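Local atomic coordinates of nucleocapsid protein (Sin Nombre virus, PDB entry 2IC6), a protein that encapsidates the viral genomic RNA of this hantavirus, its N-terminal coiled-coil domain, the part described here, probably helping nucleocapsid subunits to associate. Residues R20-R25 against A53-E58; K27-E32 against T46-R51. The protein carries 1 engineered substitution. All blocks are in the same frame, centred on the assembly; numbering follows the deposited sequence. Where two conformers were deposited one is given.

Interaction 1 (R20-R25 against A53-E58). Engineered in segment 20-25: Arg-20 (natural residue Gln).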
ATOM      1  N   ARG A  20      -5.966   3.547   0.154  1.00 10.48           N
ATOM      2  CA  ARG A  20      -5.219   3.330   1.382  1.00 11.11           C
ATOM      3  C   ARG A  20      -3.693   3.444   1.114  1.00  9.01           C
ATOM      4  O   ARG A  20      -2.977   3.900   1.960  1.00 10.67           O
ATOM      5  CB  ARG A  20      -5.530   1.958   1.898  1.00 11.07           C
ATOM      6  CG  ARG A  20      -6.796   1.829   2.428  1.00 18.66           C
ATOM      7  CD  ARG A  20      -6.963   0.498   3.143  1.00 24.40           C
ATOM      8  NE  ARG A  20      -7.676  -0.450   2.329  1.00 36.97           N
ATOM      9  CZ  ARG A  20      -8.191  -1.575   2.796  1.00 39.53           C
ATOM     10  NH1 ARG A  20      -8.059  -1.875   4.069  1.00 41.93           N
ATOM     11  NH2 ARG A  20      -8.847  -2.384   1.993  1.00 40.30           N
ATOM     12  N   LEU A  21      -3.257   3.043  -0.063  1.00  9.45           N
ATOM     13  CA  LEU A  21      -1.846   3.188  -0.410  1.00  9.33           C
ATOM     14  C   LEU A  21      -1.456   4.668  -0.410  1.00  8.65           C
ATOM     15  O   LEU A  21      -0.389   5.030   0.073  1.00  9.01           O
ATOM     16  CB  LEU A  21      -1.547   2.504  -1.707  1.00  9.69           C
ATOM     17  CG  LEU A  21      -0.090   2.539  -2.159  1.00 10.02           C
ATOM     18  CD1 LEU A  21       0.865   1.961  -1.118  1.00 11.06           C
ATOM     19  CD2 LEU A  21       0.080   1.853  -3.520  1.00 11.38           C
ATOM     20  N   VAL A  22      -2.283   5.531  -0.978  1.00  8.87           N
ATOM     21  CA  VAL A  22      -1.964   6.968  -0.983  1.00  8.88           C
ATOM     22  C   VAL A  22      -1.845   7.501   0.454  1.00  8.87           C
ATOM     23  O   VAL A  22      -0.894   8.212   0.787  1.00  8.98           O
ATOM     24  CB  VAL A  22      -3.002   7.757  -1.768  1.00  8.98           C
ATOM     25  CG1 VAL A  22      -2.863   9.276  -1.528  1.00 10.16           C
ATOM     26  CG2 VAL A  22      -2.881   7.430  -3.258  1.00 10.50           C
ATOM     27  N   THR A  23      -2.810   7.216   1.331  1.00  8.89           N
ATOM     28  CA  THR A  23      -2.757   7.766   2.646  1.00  9.44           C
ATOM     29  C   THR A  23      -1.611   7.160   3.448  1.00  8.89           C
ATOM     30  O   THR A  23      -0.898   7.892   4.194  1.00  9.96           O
ATOM     31  CB  THR A  23      -4.110   7.606   3.336  1.00 10.82           C
ATOM     32  OG1 THR A  23      -4.503   6.313   3.458  1.00 14.42           O
ATOM     33  CG2 THR A  23      -5.140   8.308   2.565  1.00 14.24           C
ATOM     34  N   THR A  24      -1.374   5.867   3.308  1.00  9.20           N
ATOM     35  CA  THR A  24      -0.269   5.225   4.004  1.00  9.50           C
ATOM     36  C   THR A  24       1.064   5.732   3.502  1.00  8.60           C
ATOM     37  O   THR A  24       2.014   5.916   4.279  1.00  9.54           O
ATOM     38  CB  THR A  24      -0.380   3.716   3.982  0.70 10.69           C
ATOM     39  OG1 THR A  24      -1.685   3.326   4.435  0.70 11.83           O
ATOM     40  CG2 THR A  24       0.540   3.127   5.010  0.70 15.84           C
ATOM     41  N   ARG A  25       1.188   5.980   2.208  1.00  8.59           N
ATOM     42  CA  ARG A  25       2.418   6.548   1.668  1.00  9.18           C
ATOM     43  C   ARG A  25       2.650   7.954   2.184  1.00  9.28           C
ATOM     44  O   ARG A  25       3.816   8.337   2.387  1.00 10.04           O
ATOM     45  CB  ARG A  25       2.454   6.489   0.135  1.00  9.07           C
ATOM     46  CG  ARG A  25       2.960   5.213  -0.412  1.00 12.18           C
ATOM     47  CD  ARG A  25       3.162   5.183  -1.934  1.00 14.20           C
ATOM     48  NE  ARG A  25       4.078   4.058  -2.381  1.00 13.96           N
ATOM     49  CZ  ARG A  25       5.395   4.027  -2.179  1.00 14.57           C
ATOM     50  NH1 ARG A  25       6.064   2.963  -2.451  1.00 16.09           N
ATOM     51  NH2 ARG A  25       6.073   5.104  -1.708  1.00 16.60           N
ATOM     52  N   ALA A  53       3.786  -1.188   6.221  1.00  8.95           N
ATOM     53  CA  ALA A  53       2.408  -0.986   5.858  1.00  9.27           C
ATOM     54  C   ALA A  53       2.280  -0.691   4.360  1.00  9.00           C
ATOM     55  O   ALA A  53       1.359  -1.245   3.699  1.00  9.02           O
ATOM     56  CB  ALA A  53       1.783   0.149   6.702  1.00 10.41           C
ATOM     57  N   VAL A  54       3.124   0.170   3.846  1.00  7.80           N
ATOM     58  CA  VAL A  54       3.099   0.461   2.420  1.00  8.12           C
ATOM     59  C   VAL A  54       3.416  -0.748   1.577  1.00  8.13           C
ATOM     60  O   VAL A  54       2.728  -1.053   0.602  1.00  8.24           O
ATOM     61  CB  VAL A  54       4.083   1.633   2.116  1.00  8.45           C
ATOM     62  CG1 VAL A  54       4.368   1.761   0.608  1.00  9.42           C
ATOM     63  CG2 VAL A  54       3.506   2.958   2.689  1.00  9.29           C
ATOM     64  N   SER A  55       4.463  -1.469   1.945  1.00  8.23           N
ATOM     65  CA  SER A  55       4.859  -2.638   1.173  1.00  9.30           C
ATOM     66  C   SER A  55       3.807  -3.720   1.193  1.00  8.96           C
ATOM     67  O   SER A  55       3.560  -4.341   0.160  1.00  9.27           O
ATOM     68  CB  SER A  55       6.129  -3.267   1.793  0.33 11.81           C
ATOM     69  OG  SER A  55       7.310  -2.509   1.594  0.33 10.04           O
ATOM     70  N   ALA A  56       3.156  -3.905   2.341  1.00  8.66           N
ATOM     71  CA  ALA A  56       2.108  -4.893   2.419  1.00  9.41           C
ATOM     72  C   ALA A  56       0.938  -4.538   1.523  1.00  9.14           C
ATOM     73  O   ALA A  56       0.343  -5.412   0.875  1.00  9.56           O
ATOM     74  CB  ALA A  56       1.663  -5.096   3.854  1.00 10.55           C
ATOM     75  N   LEU A  57       0.603  -3.254   1.431  1.00  8.85           N
ATOM     76  CA  LEU A  57      -0.463  -2.812   0.506  1.00  9.47           C
ATOM     77  C   LEU A  57      -0.078  -3.012  -0.939  1.00  8.93           C
ATOM     78  O   LEU A  57      -0.899  -3.456  -1.736  1.00  9.15           O
ATOM     79  CB  LEU A  57      -0.770  -1.333   0.768  1.00 10.09           C
ATOM     80  CG  LEU A  57      -1.653  -1.025   1.952  1.00 11.39           C
ATOM     81  CD1 LEU A  57      -1.567   0.456   2.325  1.00 12.58           C
ATOM     82  CD2 LEU A  57      -3.098  -1.435   1.693  1.00 15.19           C
ATOM     83  N   GLU A  58       1.166  -2.720  -1.263  1.00  8.34           N
ATOM     84  CA  GLU A  58       1.611  -2.909  -2.620  1.00  8.85           C
ATOM     85  C   GLU A  58       1.559  -4.411  -2.979  1.00  9.13           C
ATOM     86  O   GLU A  58       1.130  -4.776  -4.098  1.00  9.78           O
ATOM     87  CB  GLU A  58       3.045  -2.384  -2.800  1.00  9.01           C
ATOM     88  CG  GLU A  58       3.080  -0.878  -2.846  1.00 10.33           C
ATOM     89  CD  GLU A  58       4.386  -0.213  -2.713  1.00 11.59           C
ATOM     90  OE1 GLU A  58       5.329  -0.848  -2.207  1.00 13.76           O
ATOM     91  OE2 GLU A  58       4.414   0.987  -3.050  1.00 15.05           O
TER
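Ala-53 meets Thr-24 methyl to methyl, its CB lying 3.6 Å from Thr-24 CG2. One residue on, both branches of Val-54 touch the facing helix. The Val-54 and Thr-24 side chains run past each other in opposite directions, their CG2 methyls 3.8 Å apart, while Val-54 CG1, anti to the backbone N (chi1 166°), touches Leu-21 CD1 and lies over one face of the Arg-25 guanidinium, 3.5 Å above its plane and toward the rim. CB of Leu-57 is directed at the partner helix, and CD1 comes within 3.6 Å of Thr-24 OG1. Thr-24 OG1 donates to Arg-20 O, 2.9 Å away, within its own helix; the carbonyl also takes the backbone N-H of Thr-24 from the opposite face of its plane. The engineered Arg-20 meets Leu-57 with its carbonyl O, near CD1, and more loosely with CB, near CD2. Glu-58 closes the segment: its CG packs beside the Leu-21 methyls, and OE2 receives Arg-25 NH1 at 2.6 Å through the syn lone pair, nearly in the guanidinium plane and almost straight (160°). A weak bond from NE to the same oxygen completes this salt bridge. Apolar rows flanked by a charged pair, on segments running at 162°, are characteristic of an antiparallel coiled coil.

Interaction 2 (K27-E32 against T46-R51)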
ATOM      1  N   LYS A  27       1.838   8.988   5.191  1.00  9.20           N
ATOM      2  CA  LYS A  27       2.349   8.716   6.528  1.00  9.85           C
ATOM      3  C   LYS A  27       3.813   8.247   6.482  1.00  8.99           C
ATOM      4  O   LYS A  27       4.615   8.605   7.328  1.00 10.35           O
ATOM      5  CB  LYS A  27       1.434   7.689   7.231  1.00 10.17           C
ATOM      6  CG  LYS A  27       0.036   8.190   7.527  1.00 11.51           C
ATOM      7  CD  LYS A  27      -0.873   7.071   7.948  1.00 13.89           C
ATOM      8  CE  LYS A  27      -2.219   7.520   8.320  0.80 18.41           C
ATOM      9  NZ  LYS A  27      -2.167   7.730   9.785  0.80 18.52           N
ATOM     10  N   LEU A  28       4.155   7.453   5.468  1.00  8.74           N
ATOM     11  CA  LEU A  28       5.538   7.071   5.270  1.00  8.63           C
ATOM     12  C   LEU A  28       6.425   8.270   4.977  1.00  9.11           C
ATOM     13  O   LEU A  28       7.507   8.383   5.559  1.00  9.83           O
ATOM     14  CB  LEU A  28       5.619   6.025   4.138  1.00  9.21           C
ATOM     15  CG  LEU A  28       7.018   5.636   3.710  1.00  9.76           C
ATOM     16  CD1 LEU A  28       7.811   5.066   4.870  1.00 10.40           C
ATOM     17  CD2 LEU A  28       6.953   4.695   2.534  1.00 12.26           C
ATOM     18  N   LYS A  29       5.991   9.165   4.095  1.00 10.30           N
ATOM     19  CA  LYS A  29       6.792  10.355   3.771  1.00 11.61           C
ATOM     20  C   LYS A  29       7.055  11.159   5.032  1.00 13.23           C
ATOM     21  O   LYS A  29       8.187  11.628   5.230  1.00 15.31           O
ATOM     22  CB  LYS A  29       6.077  11.205   2.717  1.00 12.80           C
ATOM     23  CG  LYS A  29       6.028  10.544   1.372  1.00 14.73           C
ATOM     24  CD  LYS A  29       5.239  11.386   0.298  1.00 17.55           C
ATOM     25  CE  LYS A  29       4.950  10.631  -0.950  1.00 19.65           C
ATOM     26  NZ  LYS A  29       4.379  11.630  -1.869  1.00 22.92           N
ATOM     27  N   ASP A  30       6.047  11.320   5.885  1.00 12.43           N
ATOM     28  CA  ASP A  30       6.230  12.042   7.132  1.00 14.07           C
ATOM     29  C   ASP A  30       7.298  11.347   7.983  1.00 12.73           C
ATOM     30  O   ASP A  30       8.163  12.006   8.600  1.00 13.88           O
ATOM     31  CB  ASP A  30       4.897  12.003   7.972  1.00 17.09           C
ATOM     32  CG  ASP A  30       3.612  12.645   7.386  1.00 19.89           C
ATOM     33  OD1 ASP A  30       2.446  12.340   7.898  1.00 24.31           O
ATOM     34  OD2 ASP A  30       3.711  13.470   6.545  1.00 23.36           O
ATOM     35  N   ALA A  31       7.194  10.012   8.108  1.00 10.87           N
ATOM     36  CA  ALA A  31       8.137   9.283   8.953  1.00 10.09           C
ATOM     37  C   ALA A  31       9.560   9.331   8.362  1.00 10.79           C
ATOM     38  O   ALA A  31      10.531   9.414   9.161  1.00 11.58           O
ATOM     39  CB  ALA A  31       7.681   7.849   9.111  1.00 10.38           C
ATOM     40  N   GLU A  32       9.712   9.289   7.051  1.00 11.11           N
ATOM     41  CA  GLU A  32      11.060   9.343   6.454  1.00 12.82           C
ATOM     42  C   GLU A  32      11.728  10.659   6.750  1.00 14.04           C
ATOM     43  O   GLU A  32      12.890  10.721   7.062  1.00 15.25           O
ATOM     44  CB  GLU A  32      10.919   9.309   4.931  1.00 16.06           C
ATOM     45  CG  GLU A  32      10.505   8.141   4.406  1.00 17.12           C
ATOM     46  CD  GLU A  32      10.217   8.369   2.958  1.00 18.25           C
ATOM     47  OE1 GLU A  32       9.828   9.408   2.409  1.00 25.91           O
ATOM     48  OE2 GLU A  32      10.428   7.409   2.348  1.00 23.39           O
ATOM     49  N   THR A  46       9.095   4.101  13.962  1.00 10.57           N
ATOM     50  CA  THR A  46       7.930   4.598  13.266  1.00  9.95           C
ATOM     51  C   THR A  46       8.116   4.340  11.761  1.00  9.44           C
ATOM     52  O   THR A  46       7.219   3.884  11.073  1.00  9.56           O
ATOM     53  CB  THR A  46       7.768   6.109  13.507  1.00  9.85           C
ATOM     54  OG1 THR A  46       7.670   6.382  14.903  1.00 11.49           O
ATOM     55  CG2 THR A  46       6.550   6.679  12.771  1.00 11.26           C
ATOM     56  N   LEU A  47       9.289   4.672  11.272  1.00  9.66           N
ATOM     57  CA  LEU A  47       9.604   4.480   9.860  1.00  9.67           C
ATOM     58  C   LEU A  47       9.520   2.997   9.433  1.00  9.03           C
ATOM     59  O   LEU A  47       8.930   2.688   8.379  1.00  9.14           O
ATOM     60  CB  LEU A  47      10.990   5.045   9.565  1.00  9.18           C
ATOM     61  CG  LEU A  47      11.467   4.941   8.124  1.00 10.30           C
ATOM     62  CD1 LEU A  47      10.471   5.591   7.142  1.00 11.64           C
ATOM     63  CD2 LEU A  47      12.891   5.490   8.020  1.00 13.13           C
ATOM     64  N   GLN A  48      10.088   2.121  10.226  1.00  9.95           N
ATOM     65  CA  GLN A  48      10.021   0.693   9.952  1.00 10.27           C
ATOM     66  C   GLN A  48       8.577   0.250   9.787  1.00  9.44           C
ATOM     67  O   GLN A  48       8.247  -0.497   8.863  1.00 10.15           O
ATOM     68  CB  GLN A  48      10.706  -0.025  11.061  1.00 12.50           C
ATOM     69  CG  GLN A  48      10.760  -1.540  11.005  1.00 14.80           C
ATOM     70  CD  GLN A  48      11.464  -2.170  12.252  1.00 16.28           C
ATOM     71  OE1 GLN A  48      11.683  -1.506  13.310  1.00 19.77           O
ATOM     72  NE2 GLN A  48      11.720  -3.473  12.159  1.00 18.00           N
ATOM     73  N   SER A  49       7.709   0.682  10.701  1.00  9.33           N
ATOM     74  CA  SER A  49       6.324   0.315  10.633  1.00  9.00           C
ATOM     75  C   SER A  49       5.606   0.878   9.409  1.00  8.67           C
ATOM     76  O   SER A  49       4.825   0.178   8.753  1.00  9.54           O
ATOM     77  CB  SER A  49       5.597   0.745  11.893  1.00  9.56           C
ATOM     78  OG  SER A  49       6.045   0.048  13.049  1.00 12.05           O
ATOM     79  N   ARG A  50       5.805   2.151   9.100  1.00  8.17           N
ATOM     80  CA  ARG A  50       5.155   2.749   7.951  1.00  8.28           C
ATOM     81  C   ARG A  50       5.634   2.077   6.657  1.00  8.32           C
ATOM     82  O   ARG A  50       4.843   1.918   5.734  1.00  9.08           O
ATOM     83  CB  ARG A  50       5.390   4.257   7.905  1.00  8.78           C
ATOM     84  CG  ARG A  50       4.769   5.041   9.043  1.00  9.31           C
ATOM     85  CD  ARG A  50       3.290   4.791   9.191  1.00  9.97           C
ATOM     86  NE  ARG A  50       2.694   5.736  10.141  1.00  9.83           N
ATOM     87  CZ  ARG A  50       1.468   5.644  10.600  1.00 11.48           C
ATOM     88  NH1 ARG A  50       0.714   4.608  10.298  1.00 11.23           N
ATOM     89  NH2 ARG A  50       0.979   6.541  11.429  1.00 12.43           N
ATOM     90  N   ARG A  51       6.915   1.740   6.578  1.00  8.20           N
ATOM     91  CA  ARG A  51       7.450   1.035   5.399  1.00  8.41           C
ATOM     92  C   ARG A  51       6.718  -0.259   5.204  1.00  8.44           C
ATOM     93  O   ARG A  51       6.327  -0.633   4.095  1.00  8.93           O
ATOM     94  CB  ARG A  51       8.957   0.844   5.528  1.00  8.24           C
ATOM     95  CG  ARG A  51       9.736   2.073   5.274  1.00  8.17           C
ATOM     96  CD  ARG A  51      11.215   1.858   5.544  1.00  8.40           C
ATOM     97  NE  ARG A  51      11.967   3.036   5.089  1.00  9.24           N
ATOM     98  CZ  ARG A  51      13.284   3.156   5.218  1.00  9.61           C
ATOM     99  NH1 ARG A  51      13.950   2.246   5.874  1.00 10.82           N
ATOM    100  NH2 ARG A  51      13.919   4.199   4.644  1.00 11.30           N
TER
HETATM  101  O   HOH W   1       3.886   8.488  10.083  1.00 17.44           O
HETATM  102  O   HOH W   2      11.042   5.120   3.389  1.00 17.68           O
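This is a partly buried helix-helix contact in the half of the hairpin nearer its turn, apolar along the middle and bridged by water at two edges. Leu-28 and Leu-47 form its centre, their CD1 methyls 3.5 Å apart. Both leucines have CG anti to the backbone N, which carries their ends inward although neither CB points straight across. Ala-31 does point across, and Ala-31 CB rests 4.0 Å from Leu-47 CA, where the backbones come close. On one border Arg-50, bent at chi2 (-54°), lays its guanidinium against the Lys-27 chain, with CD of the lysine 3.7 Å above one face. The two cationic ends are near each other, probably at some electrostatic cost; water 1 joins the residues, donating to Lys-27 O and accepting from Arg-50 NE at 3.0 Å. Along the other border water 2 donates to Glu-32 OE2 at 2.6 Å and receives Arg-51 NE in the guanidinium plane, while Leu-47 CD2 sits over the centre of that guanidinium. Thr-46 turns its methyl to Ala-31 and its hydroxyl to Val-42 O. The axes of segments 27-32 and 46-51 approach to 8.8 Å at 155°, on helices 6-37 and 41-74, close to the turn that joins them.

Overall arrangement
Both contacts join helix 6-37 to helix 41-74, with interaction 2 nested inside the loop that interaction 1 closes. Their centres are about 10 Å apart, and the apolar seam is continuous between them: Val-54 CG2 of interaction 1 packs on Leu-28 CD2 of interaction 2 at 3.9 Å. The centre of interaction 1 lies about 2 Å from the centre of the chain, that of interaction 2 about 12 Å, toward the turn between the helices. The segment axes draw together in that direction, from 9.4 to 8.8 Å. Arg-25 and Glu-58 pair directly in interaction 1, whereas in interaction 2 Glu-32 and Arg-51 are joined through a water. Both are successive parts of the interface of one antiparallel helical hairpin.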